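PDB 2FI1: hydrolase, haloacid dehalogenase-like family, which probably hydrolyses a phosphate ester or a related substrate, with a metal ion bound at its likely active site. Local coordinates for residues K137-M143 and I163-G168. Numbering follows the deposited sequence.
Sequences KPNPESM and IDIEAG
Pro-138 and Ala-167 bring the two backbones together, their CA atoms 4.3 Å apart, where the loop ahead of helix 141-149 passes over the first turns of helix 162-170. Two weak CA-H...O contacts mark this crossing: Pro-138 CA faces Ile-163 O, and Ala-167 CA lies 3.3 Å from Pro-138 O, with an angle of 134° at the hydrogen. Ile-163 O also receives the helical bond from Ala-167 N. The cis peptide bond before Pro-138 turns the chain sharply, leaving Lys-137 CA and Pro-138 CA 3.0 Å apart. Ile-163 CG2 meets Pro-138 CD at 3.7 Å, while the Ile-163 CD1 methyl packs against Lys-137 O. Farther round the ring, Pro-138 CB rests on Glu-166 CB, the two side chains running side by side. Lys-137 starts over Ala-167, its CG 3.9 Å from Ala-167 CB, then bends at chi3 (-73°). At 2.6 Å the salt bridge from Lys-137 NZ to Asp-164 OD1 is short, yet the ammonium comes from above the carboxylate, 40° out of its plane.

The five-stranded parallel sheet, in order 3-2-1-4-5, is the Rossmann-like core of the HAD fold, and the position of Lys-137, beside Asp-12, is consistent with the basic residue of HAD motif III. A calcium ion bound by Asp-12, Gly-14 and Asp-160 lies about 4 Å from the Asp-164 side chain, which also touches Asp-12. Arg-161 N, just before helix 162-170, holds Asp-164 OD2, while His-106 NE2 bonds the backbone N of Lys-137.

Deeper in, Met-143 reaches back from its helix to set CE 4.0 Å from Ala-167 CB and SD beside Gly-168 N. At the start of that helix Asn-139 OD1 accepts from Glu-141 N, in the carbonyl plane, a capping bond.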
# COMPACT_ATOMS: atom_id res chain seq x y z
N LYS A 137 -7.09 -6.81 -9.33
CA LYS A 137 -5.89 -6.74 -10.15
C LYS A 137 -5.29 -8.15 -10.22
O LYS A 137 -5.33 -8.87 -9.23
CB LYS A 137 -4.90 -5.73 -9.56
CG LYS A 137 -5.44 -4.31 -9.46
CD LYS A 137 -4.51 -3.36 -8.73
CE LYS A 137 -4.48 -3.59 -7.23
NZ LYS A 137 -3.51 -2.69 -6.53
N PRO A 138 -4.72 -8.55 -11.36
CA PRO A 138 -4.37 -7.77 -12.55
C PRO A 138 -5.50 -7.50 -13.56
O PRO A 138 -5.25 -6.89 -14.60
CB PRO A 138 -3.30 -8.64 -13.21
CG PRO A 138 -3.75 -10.03 -12.89
CD PRO A 138 -4.29 -9.96 -11.50
N ASN A 139 -6.73 -7.90 -13.27
CA ASN A 139 -7.84 -7.55 -14.16
C ASN A 139 -7.93 -6.02 -14.22
O ASN A 139 -7.92 -5.38 -13.17
CB ASN A 139 -9.15 -8.18 -13.66
CG ASN A 139 -10.28 -8.07 -14.66
OD1 ASN A 139 -10.61 -6.99 -15.11
ND2 ASN A 139 -10.90 -9.20 -14.97
N PRO A 140 -7.97 -5.43 -15.43
CA PRO A 140 -8.01 -3.98 -15.55
C PRO A 140 -9.37 -3.31 -15.30
O PRO A 140 -9.48 -2.11 -15.47
CB PRO A 140 -7.59 -3.74 -17.00
CG PRO A 140 -8.13 -4.95 -17.72
CD PRO A 140 -7.93 -6.09 -16.76
N GLU A 141 -10.39 -4.07 -14.91
CA GLU A 141 -11.74 -3.52 -14.77
C GLU A 141 -11.82 -2.22 -13.95
O GLU A 141 -12.42 -1.25 -14.40
CB GLU A 141 -12.69 -4.57 -14.16
CG GLU A 141 -14.13 -4.12 -14.10
CD GLU A 141 -15.07 -5.18 -13.57
OE1 GLU A 141 -14.79 -5.77 -12.52
OE2 GLU A 141 -16.11 -5.42 -14.23
N SER A 142 -11.24 -2.21 -12.76
CA SER A 142 -11.33 -1.03 -11.90
C SER A 142 -10.58 0.17 -12.47
O SER A 142 -11.06 1.29 -12.38
CB SER A 142 -10.88 -1.32 -10.47
OG SER A 142 -9.57 -1.86 -10.41
N MET A 143 -9.43 -0.07 -13.09
CA MET A 143 -8.68 1.05 -13.67
C MET A 143 -9.36 1.55 -14.96
O MET A 143 -9.35 2.75 -15.21
CB MET A 143 -7.18 0.74 -13.80
CG MET A 143 -6.29 1.00 -12.46
SD MET A 143 -4.75 0.23 -12.74
CE MET A 143 -4.45 -0.35 -11.07
N ILE A 163 1.09 -7.47 -10.24
CA ILE A 163 -0.32 -7.35 -10.63
C ILE A 163 -0.77 -5.90 -10.83
O ILE A 163 -1.70 -5.63 -11.59
CB ILE A 163 -1.30 -8.07 -9.65
CG1 ILE A 163 -1.21 -7.49 -8.23
CG2 ILE A 163 -1.04 -9.58 -9.69
CD1 ILE A 163 -2.30 -8.00 -7.32
N ASP A 164 -0.10 -4.97 -10.15
CA ASP A 164 -0.41 -3.55 -10.30
C ASP A 164 0.02 -3.06 -11.67
O ASP A 164 -0.71 -2.35 -12.36
CB ASP A 164 0.28 -2.75 -9.21
CG ASP A 164 -0.08 -3.22 -7.82
OD1 ASP A 164 -1.26 -3.60 -7.58
OD2 ASP A 164 0.82 -3.27 -6.97
N ILE A 165 1.23 -3.47 -12.05
CA ILE A 165 1.78 -3.14 -13.36
C ILE A 165 0.93 -3.76 -14.46
O ILE A 165 0.61 -3.12 -15.46
CB ILE A 165 3.25 -3.66 -13.49
CG1 ILE A 165 4.15 -3.12 -12.37
CG2 ILE A 165 3.82 -3.35 -14.88
CD1 ILE A 165 4.09 -1.66 -12.16
N GLU A 166 0.57 -5.03 -14.28
CA GLU A 166 -0.22 -5.73 -15.29
C GLU A 166 -1.60 -5.10 -15.46
O GLU A 166 -2.07 -4.96 -16.59
CB GLU A 166 -0.34 -7.21 -14.93
CG GLU A 166 1.01 -7.93 -15.07
CD GLU A 166 1.12 -9.23 -14.28
OE1 GLU A 166 0.23 -9.55 -13.49
OE2 GLU A 166 2.16 -9.91 -14.46
N ALA A 167 -2.24 -4.70 -14.37
CA ALA A 167 -3.53 -4.03 -14.47
C ALA A 167 -3.41 -2.71 -15.20
O ALA A 167 -4.21 -2.38 -16.08
CB ALA A 167 -4.16 -3.81 -13.10
N GLY A 168 -2.39 -1.93 -14.84
CA GLY A 168 -2.18 -0.63 -15.48
C GLY A 168 -1.94 -0.79 -16.98
O GLY A 168 -2.55 -0.08 -17.78